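Local coordinates for aminoacyltransferase FemA (Staphylococcus aureus, PDB 1LRZ), which adds glycines 2 and 3 of the pentaglycine interpeptide bridge of the staphylococcal peptidoglycan, with glycyl-tRNA(Gly) as donor, at residues F88-N91 and E92-K95; D133-N137 and L138-H142; K95-K99 and H100-Y104. All coordinates share one frame; numbering follows the deposited sequence.

Contact 1 (F88-N91 and E92-K95)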
loop_
_atom_site.group_PDB
_atom_site.type_symbol
_atom_site.label_atom_id
_atom_site.label_comp_id
_atom_site.label_asym_id
_atom_site.label_seq_id
_atom_site.Cartn_x
_atom_site.Cartn_y
_atom_site.Cartn_z
ATOM N N PHE A 88 -22.632 -11.068 -19.138
ATOM C CA PHE A 88 -23.798 -11.393 -18.328
ATOM C C PHE A 88 -23.832 -10.562 -17.050
ATOM O O PHE A 88 -24.869 -10.021 -16.672
ATOM C CB PHE A 88 -23.775 -12.875 -17.945
ATOM C CG PHE A 88 -24.935 -13.305 -17.088
ATOM C CD1 PHE A 88 -26.216 -13.418 -17.626
ATOM C CD2 PHE A 88 -24.751 -13.591 -15.745
ATOM C CE1 PHE A 88 -27.295 -13.816 -16.832
ATOM C CE2 PHE A 88 -25.824 -13.986 -14.946
ATOM C CZ PHE A 88 -27.100 -14.099 -15.496
ATOM N N PHE A 89 -22.695 -10.470 -16.373
ATOM C CA PHE A 89 -22.649 -9.714 -15.128
ATOM C C PHE A 89 -22.996 -8.239 -15.278
ATOM O O PHE A 89 -23.800 -7.710 -14.512
ATOM C CB PHE A 89 -21.270 -9.816 -14.455
ATOM C CG PHE A 89 -21.188 -9.055 -13.158
ATOM C CD1 PHE A 89 -20.876 -7.701 -13.145
ATOM C CD2 PHE A 89 -21.503 -9.676 -11.956
ATOM C CE1 PHE A 89 -20.885 -6.978 -11.956
ATOM C CE2 PHE A 89 -21.515 -8.960 -10.764
ATOM C CZ PHE A 89 -21.207 -7.612 -10.763
ATOM N N PHE A 90 -22.385 -7.566 -16.245
ATOM C CA PHE A 90 -22.651 -6.149 -16.403
ATOM C C PHE A 90 -24.050 -5.831 -16.918
ATOM O O PHE A 90 -24.609 -4.782 -16.611
ATOM C CB PHE A 90 -21.561 -5.505 -17.265
ATOM C CG PHE A 90 -20.265 -5.314 -16.526
ATOM C CD1 PHE A 90 -19.207 -6.200 -16.692
ATOM C CD2 PHE A 90 -20.133 -4.279 -15.600
ATOM C CE1 PHE A 90 -18.034 -6.063 -15.942
ATOM C CE2 PHE A 90 -18.971 -4.130 -14.845
ATOM C CZ PHE A 90 -17.912 -5.029 -15.018
ATOM N N ASN A 91 -24.626 -6.756 -17.672
ATOM C CA ASN A 91 -25.969 -6.575 -18.192
ATOM C C ASN A 91 -26.940 -6.756 -17.018
ATOM O O ASN A 91 -27.873 -5.973 -16.844
ATOM C CB ASN A 91 -26.243 -7.616 -19.274
ATOM C CG ASN A 91 -27.360 -7.210 -20.200
ATOM O OD1 ASN A 91 -27.332 -6.126 -20.776
ATOM N ND2 ASN A 91 -28.350 -8.078 -20.357
ATOM N N GLU A 92 -26.705 -7.770 -16.194
ATOM C CA GLU A 92 -27.583 -8.007 -15.060
ATOM C C GLU A 92 -27.411 -6.942 -13.984
ATOM O O GLU A 92 -28.351 -6.650 -13.244
ATOM C CB GLU A 92 -27.331 -9.396 -14.473
ATOM C CG GLU A 92 -27.673 -10.554 -15.411
ATOM C CD GLU A 92 -29.168 -10.721 -15.617
ATOM O OE1 GLU A 92 -29.915 -10.664 -14.615
ATOM O OE2 GLU A 92 -29.597 -10.923 -16.775
ATOM N N LEU A 93 -26.218 -6.356 -13.890
ATOM C CA LEU A 93 -25.978 -5.317 -12.889
ATOM C C LEU A 93 -26.814 -4.087 -13.264
ATOM O O LEU A 93 -27.360 -3.401 -12.396
ATOM C CB LEU A 93 -24.493 -4.946 -12.839
ATOM C CG LEU A 93 -24.104 -3.791 -11.911
ATOM C CD1 LEU A 93 -24.521 -4.090 -10.468
ATOM C CD2 LEU A 93 -22.595 -3.588 -11.988
ATOM N N SER A 94 -26.902 -3.827 -14.564
ATOM C CA SER A 94 -27.680 -2.710 -15.076
ATOM C C SER A 94 -29.147 -2.918 -14.701
ATOM O O SER A 94 -29.792 -2.007 -14.183
ATOM C CB SER A 94 -27.548 -2.621 -16.599
ATOM O OG SER A 94 -26.219 -2.295 -16.973
ATOM N N LYS A 95 -29.664 -4.121 -14.955
ATOM C CA LYS A 95 -31.054 -4.446 -14.632
ATOM C C LYS A 95 -31.276 -4.320 -13.132
ATOM O O LYS A 95 -32.316 -3.839 -12.671
ATOM C CB LYS A 95 -31.386 -5.874 -15.049
ATOM C CG LYS A 95 -31.258 -6.166 -16.529
ATOM C CD LYS A 95 -31.631 -7.620 -16.809
ATOM C CE LYS A 95 -31.366 -7.995 -18.259
ATOM N NZ LYS A 95 -31.672 -9.434 -18.512
HETATM O O HOH W 1 -28.488 -10.638 -19.058
#

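Contact 2 (D133-N137 and L138-H142)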
loop_
_atom_site.group_PDB
_atom_site.type_symbol
_atom_site.label_atom_id
_atom_site.label_comp_id
_atom_site.label_asym_id
_atom_site.label_seq_id
_atom_site.Cartn_x
_atom_site.Cartn_y
_atom_site.Cartn_z
ATOM N N ASP A 133 -14.549 -2.038 -25.574
ATOM C CA ASP A 133 -15.611 -2.193 -26.564
ATOM C C ASP A 133 -16.853 -2.825 -25.955
ATOM O O ASP A 133 -17.976 -2.389 -26.224
ATOM C CB ASP A 133 -15.126 -3.049 -27.739
ATOM C CG ASP A 133 -14.352 -2.240 -28.777
ATOM O OD1 ASP A 133 -13.715 -2.851 -29.666
ATOM O OD2 ASP A 133 -14.382 -0.990 -28.713
ATOM N N LYS A 134 -16.655 -3.855 -25.139
ATOM C CA LYS A 134 -17.785 -4.510 -24.510
ATOM C C LYS A 134 -18.548 -3.541 -23.598
ATOM O O LYS A 134 -19.778 -3.502 -23.627
ATOM C CB LYS A 134 -17.327 -5.736 -23.722
ATOM C CG LYS A 134 -18.439 -6.382 -22.902
ATOM C CD LYS A 134 -18.369 -7.890 -22.966
ATOM C CE LYS A 134 -18.682 -8.377 -24.376
ATOM N NZ LYS A 134 -18.698 -9.861 -24.470
ATOM N N MET A 135 -17.838 -2.748 -22.802
ATOM C CA MET A 135 -18.523 -1.809 -21.914
ATOM C C MET A 135 -19.296 -0.790 -22.761
ATOM O O MET A 135 -20.448 -0.463 -22.470
ATOM C CB MET A 135 -17.520 -1.099 -20.986
ATOM C CG MET A 135 -16.969 -1.995 -19.848
ATOM S SD MET A 135 -18.250 -2.732 -18.795
ATOM C CE MET A 135 -18.420 -4.289 -19.492
ATOM N N SER A 136 -18.654 -0.295 -23.814
ATOM C CA SER A 136 -19.292 0.666 -24.707
ATOM C C SER A 136 -20.589 0.070 -25.278
ATOM O O SER A 136 -21.634 0.718 -25.259
ATOM C CB SER A 136 -18.336 1.025 -25.846
ATOM O OG SER A 136 -18.850 2.092 -26.613
ATOM N N ASN A 137 -20.521 -1.163 -25.777
ATOM C CA ASN A 137 -21.706 -1.821 -26.327
ATOM C C ASN A 137 -22.832 -1.930 -25.300
ATOM O O ASN A 137 -24.005 -1.965 -25.663
ATOM C CB ASN A 137 -21.375 -3.227 -26.830
ATOM C CG ASN A 137 -20.398 -3.218 -27.981
ATOM O OD1 ASN A 137 -20.457 -2.351 -28.855
ATOM N ND2 ASN A 137 -19.498 -4.197 -28.002
ATOM N N LEU A 138 -22.471 -2.004 -24.021
ATOM C CA LEU A 138 -23.458 -2.112 -22.954
ATOM C C LEU A 138 -23.875 -0.760 -22.367
ATOM O O LEU A 138 -24.589 -0.714 -21.366
ATOM C CB LEU A 138 -22.929 -3.020 -21.836
ATOM C CG LEU A 138 -22.765 -4.492 -22.208
ATOM C CD1 LEU A 138 -22.317 -5.283 -20.997
ATOM C CD2 LEU A 138 -24.099 -5.036 -22.719
ATOM N N GLY A 139 -23.430 0.334 -22.975
ATOM C CA GLY A 139 -23.801 1.649 -22.476
ATOM C C GLY A 139 -22.898 2.219 -21.393
ATOM O O GLY A 139 -23.144 3.318 -20.884
ATOM N N PHE A 140 -21.857 1.478 -21.025
ATOM C CA PHE A 140 -20.916 1.959 -20.012
ATOM C C PHE A 140 -19.873 2.813 -20.731
ATOM O O PHE A 140 -18.972 2.283 -21.376
ATOM C CB PHE A 140 -20.221 0.788 -19.295
ATOM C CG PHE A 140 -21.113 0.037 -18.342
ATOM C CD1 PHE A 140 -21.942 -0.982 -18.797
ATOM C CD2 PHE A 140 -21.148 0.380 -16.995
ATOM C CE1 PHE A 140 -22.799 -1.653 -17.925
ATOM C CE2 PHE A 140 -21.999 -0.279 -16.111
ATOM C CZ PHE A 140 -22.827 -1.296 -16.576
ATOM N N GLU A 141 -20.000 4.130 -20.608
ATOM C CA GLU A 141 -19.097 5.076 -21.263
ATOM C C GLU A 141 -17.819 5.360 -20.473
ATOM O O GLU A 141 -17.862 5.845 -19.337
ATOM C CB GLU A 141 -19.848 6.383 -21.527
ATOM C CG GLU A 141 -21.235 6.143 -22.130
ATOM C CD GLU A 141 -22.034 7.420 -22.337
ATOM O OE1 GLU A 141 -22.182 8.206 -21.369
ATOM O OE2 GLU A 141 -22.521 7.633 -23.472
ATOM N N HIS A 142 -16.684 5.048 -21.090
ATOM C CA HIS A 142 -15.372 5.256 -20.479
ATOM C C HIS A 142 -15.133 6.754 -20.280
ATOM O O HIS A 142 -15.385 7.537 -21.188
ATOM C CB HIS A 142 -14.286 4.684 -21.400
ATOM C CG HIS A 142 -12.918 4.669 -20.788
ATOM N ND1 HIS A 142 -11.812 5.176 -21.433
ATOM C CD2 HIS A 142 -12.473 4.177 -19.606
ATOM C CE1 HIS A 142 -10.741 4.996 -20.677
ATOM N NE2 HIS A 142 -11.116 4.392 -19.561
#

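Contact 3 (K95-K99 and H100-Y104)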
loop_
_atom_site.group_PDB
_atom_site.type_symbol
_atom_site.label_atom_id
_atom_site.label_comp_id
_atom_site.label_asym_id
_atom_site.label_seq_id
_atom_site.Cartn_x
_atom_site.Cartn_y
_atom_site.Cartn_z
ATOM N N LYS A 95 -29.664 -4.121 -14.955
ATOM C CA LYS A 95 -31.054 -4.446 -14.632
ATOM C C LYS A 95 -31.276 -4.320 -13.132
ATOM O O LYS A 95 -32.316 -3.839 -12.671
ATOM C CB LYS A 95 -31.386 -5.874 -15.049
ATOM C CG LYS A 95 -31.258 -6.166 -16.529
ATOM C CD LYS A 95 -31.631 -7.620 -16.809
ATOM C CE LYS A 95 -31.366 -7.995 -18.259
ATOM N NZ LYS A 95 -31.672 -9.434 -18.512
ATOM N N TYR A 96 -30.289 -4.770 -12.371
ATOM C CA TYR A 96 -30.369 -4.714 -10.923
ATOM C C TYR A 96 -30.479 -3.272 -10.425
ATOM O O TYR A 96 -31.380 -2.949 -9.646
ATOM C CB TYR A 96 -29.134 -5.370 -10.294
ATOM C CG TYR A 96 -29.182 -5.389 -8.790
ATOM C CD1 TYR A 96 -29.891 -6.385 -8.107
ATOM C CD2 TYR A 96 -28.550 -4.395 -8.047
ATOM C CE1 TYR A 96 -29.967 -6.388 -6.712
ATOM C CE2 TYR A 96 -28.618 -4.385 -6.662
ATOM C CZ TYR A 96 -29.328 -5.384 -6.002
ATOM O OH TYR A 96 -29.395 -5.377 -4.630
ATOM N N VAL A 97 -29.584 -2.394 -10.864
ATOM C CA VAL A 97 -29.666 -1.030 -10.364
ATOM C C VAL A 97 -30.918 -0.299 -10.848
ATOM O O VAL A 97 -31.357 0.644 -10.198
ATOM C CB VAL A 97 -28.407 -0.198 -10.700
ATOM C CG1 VAL A 97 -27.189 -0.821 -10.007
ATOM C CG2 VAL A 97 -28.213 -0.104 -12.211
ATOM N N LYS A 98 -31.502 -0.741 -11.961
ATOM C CA LYS A 98 -32.721 -0.103 -12.464
ATOM C C LYS A 98 -33.897 -0.428 -11.553
ATOM O O LYS A 98 -34.943 0.216 -11.614
ATOM C CB LYS A 98 -33.031 -0.552 -13.890
ATOM C CG LYS A 98 -32.064 0.002 -14.926
ATOM C CD LYS A 98 -32.306 -0.596 -16.310
ATOM C CE LYS A 98 -31.269 -0.074 -17.308
ATOM N NZ LYS A 98 -31.470 -0.612 -18.680
ATOM N N LYS A 99 -33.722 -1.441 -10.711
ATOM C CA LYS A 99 -34.758 -1.826 -9.761
ATOM C C LYS A 99 -34.647 -0.939 -8.530
ATOM O O LYS A 99 -35.531 -0.927 -7.683
ATOM C CB LYS A 99 -34.571 -3.278 -9.312
ATOM C CG LYS A 99 -34.973 -4.316 -10.338
ATOM C CD LYS A 99 -34.668 -5.728 -9.841
ATOM C CE LYS A 99 -34.886 -6.736 -10.961
ATOM N NZ LYS A 99 -34.545 -8.125 -10.545
ATOM N N HIS A 100 -33.549 -0.201 -8.421
ATOM C CA HIS A 100 -33.347 0.631 -7.248
ATOM C C HIS A 100 -33.211 2.117 -7.531
ATOM O O HIS A 100 -32.459 2.821 -6.855
ATOM C CB HIS A 100 -32.139 0.114 -6.472
ATOM C CG HIS A 100 -32.309 -1.289 -5.968
ATOM N ND1 HIS A 100 -32.970 -1.583 -4.795
ATOM C CD2 HIS A 100 -31.915 -2.477 -6.487
ATOM C CE1 HIS A 100 -32.973 -2.892 -4.611
ATOM N NE2 HIS A 100 -32.338 -3.458 -5.623
ATOM N N ARG A 101 -33.952 2.576 -8.536
ATOM C CA ARG A 101 -34.004 3.989 -8.915
ATOM C C ARG A 101 -32.632 4.609 -9.178
ATOM O O ARG A 101 -32.348 5.741 -8.774
ATOM C CB ARG A 101 -34.741 4.782 -7.821
ATOM C CG ARG A 101 -36.165 4.258 -7.540
ATOM C CD ARG A 101 -36.954 5.088 -6.505
ATOM N NE ARG A 101 -38.343 4.631 -6.441
ATOM C CZ ARG A 101 -39.331 5.267 -5.816
ATOM N NH1 ARG A 101 -40.560 4.754 -5.826
ATOM N NH2 ARG A 101 -39.096 6.412 -5.177
ATOM N N CYS A 102 -31.783 3.863 -9.872
ATOM C CA CYS A 102 -30.464 4.365 -10.178
ATOM C C CYS A 102 -30.553 5.441 -11.251
ATOM O O CYS A 102 -31.312 5.306 -12.215
ATOM C CB CYS A 102 -29.576 3.219 -10.663
ATOM S SG CYS A 102 -27.923 3.740 -11.159
ATOM N N LEU A 103 -29.788 6.515 -11.072
ATOM C CA LEU A 103 -29.730 7.596 -12.048
ATOM C C LEU A 103 -28.573 7.278 -12.997
ATOM O O LEU A 103 -28.684 7.448 -14.211
ATOM C CB LEU A 103 -29.462 8.941 -11.367
ATOM C CG LEU A 103 -29.166 10.083 -12.346
ATOM C CD1 LEU A 103 -30.307 10.232 -13.355
ATOM C CD2 LEU A 103 -28.968 11.380 -11.562
ATOM N N TYR A 104 -27.447 6.856 -12.423
ATOM C CA TYR A 104 -26.280 6.457 -13.204
ATOM C C TYR A 104 -25.409 5.509 -12.393
ATOM O O TYR A 104 -25.319 5.629 -11.171
ATOM C CB TYR A 104 -25.467 7.668 -13.696
ATOM C CG TYR A 104 -24.704 8.444 -12.650
ATOM C CD1 TYR A 104 -23.308 8.395 -12.593
ATOM C CD2 TYR A 104 -25.367 9.284 -11.770
ATOM C CE1 TYR A 104 -22.592 9.186 -11.679
ATOM C CE2 TYR A 104 -24.672 10.074 -10.852
ATOM C CZ TYR A 104 -23.286 10.022 -10.813
ATOM O OH TYR A 104 -22.615 10.811 -9.910
HETATM O O HOH W 2 -36.430 1.809 -10.087
#

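Contact 1 (F88-N91 and E92-K95)
Phe88 has CG trans to its own backbone N (chi1 179°), and Glu92, one helical turn on, has CG beside its N (chi1 -65°) and a chain bent at chi2. These torsions bring Glu92 CG over one face of the Phe88 ring, 3.7 Å from the ring centroid, as a CH-pi contact. The carboxylate plane lies 22° from the ring plane, so the acid runs nearly flat along the aromatic. The bend also brings OE2 within reach of Lys95 and a water. Lys95 NZ forms a salt bridge with Glu92 OE2 at 3.1 Å and comes from above the carboxylate plane. The water links the same OE2 to Asn91: it donates to Glu92 OE2 and accepts from Asn91 ND2 at 2.9 Å. Together these contacts probably favour the ionised form of Glu92.

Phe89 and Leu93 form an apolar face. Leu93 CD2 approaches Phe89 CE1 obliquely at 3.8 Å. Phe89 also packs on Ile45, Ala54, Cys56 and Pro76 of neighbouring strands.

Phe90 O accepts twice, from Ser94 N at 3.2 Å and from Ser94 OG at 3.0 Å. The hydroxyl lies in the carbonyl plane; the amide comes from above it. Ser94 OG has a further, weak bond to Lys399.

This two-sided pattern, with contacts of i to i+3 and i to i+4, is that of an amphipathic helix packed on a sheet, here the helix of the beta-alpha-beta unit formed by strand 67-78, helix 83-98 and strand 102-107.

Contact 2 (D133-N137 and L138-H142)
Met135 and Phe140 cross at an oblique angle where the helix ends, and their CB atoms are 3.7 Å apart. The thioether is bent at both chi2 and chi3 (97°), which folds it back beside the aromatic. Met135 SD is 4.5 Å from the centroid of the Phe140 ring and 31° off the ring normal. This is an oblique Met-aromatic contact, with the sulfur nearest the CB end of the ring, 4.0 Å from Phe140 CG. Met135 O lies at the ring edge, near the ring plane, and Leu138 CB is at the edge too. Beyond the two segments, Ser94 touches Phe140.

The backbone that sets these side chains is a Schellman motif. Phe140 N bonds to Met135 O at 2.8 Å, and Gly139 N bonds to Ser136 O at 2.9 Å. Both amides approach from above the carbonyl plane of their acceptor. Gly139 is the C-prime residue, with a positive phi of 87°. Glycine suits this positive phi, having no side chain to meet the Leu138 carbonyl.

Leu138 comes just before this glycine and is the first residue to leave helical angles. Its N bonds to Lys134 O at 3.1 Å, and more weakly to Met135 O. Its side chain turns back over the last turn, with CG 3.5 Å from Lys134 O. Leu138 CD1 reaches Met135 CE at 4.3 Å, so the methionine has apolar neighbours at both its sulfur and its methyl. The Leu138 carbonyl accepts a hydrogen bond from Lys399. After Phe140 the chain enters strand 141-142, where Glu141 pairs through its backbone with Ile398 of strand 397-400.

Contact 3 (K95-K99 and H100-Y104)
His100 sets its imidazole against the ring of Tyr96. The nearest pair is His100 NE2 and Tyr96 CZ, 3.6 Å apart, with NE2 over one face of the phenol ring. The planes meet at 46°, so the pair is oblique. His100 CG lies beside its own N (chi1 -62°), and this turns the ring back towards the helix. The carbonyl of Tyr96 lies at the imidazole edge, near its plane, with Tyr96 O 3.2 Å from His100 CD2. His41 meets the same imidazole edge-to-face.

Val97 and Cys102 form the second pairing. Their CB atoms are 3.6 Å apart, and both side chains also pack on Phe70 of strand 67-78. Val97 O is gripped by two amides from opposite faces of its plane: His100 N at 2.9 Å and Cys102 N at 3.3 Å. A water bridges Lys98 O and Arg101 N across the turn. Arg101 has left-handed backbone angles (phi 54°), consistent with the change of direction here. This is the tight helix-to-strand turn of a beta-alpha-beta unit, delivering the chain from helix 83-98 into strand 102-107, next to strand 67-78.

In the fold
From the N terminus, strand 67-78 leads into helix 83-98, which carries contact 1 along its middle. Contact 1 lies within this one helix and closes no loop. Contact 3 follows on the same helix and closes the short turn into strand 102-107. That completes the beta-alpha-beta unit. Contact 2, later in the chain, closes the turn from helix 130-137 into edge strand 141-142 of the same seven-stranded sheet. Contacts 1 and 3 overlap at Lys95, contact 2 follows in series, and none nests. Contacts 1 and 2 touch: Phe90 CD1 lies 3.5 Å from Met135 CE, and this packing joins the two helix regions. Contacts 2 and 3 do not touch; their centres are about 17 Å apart.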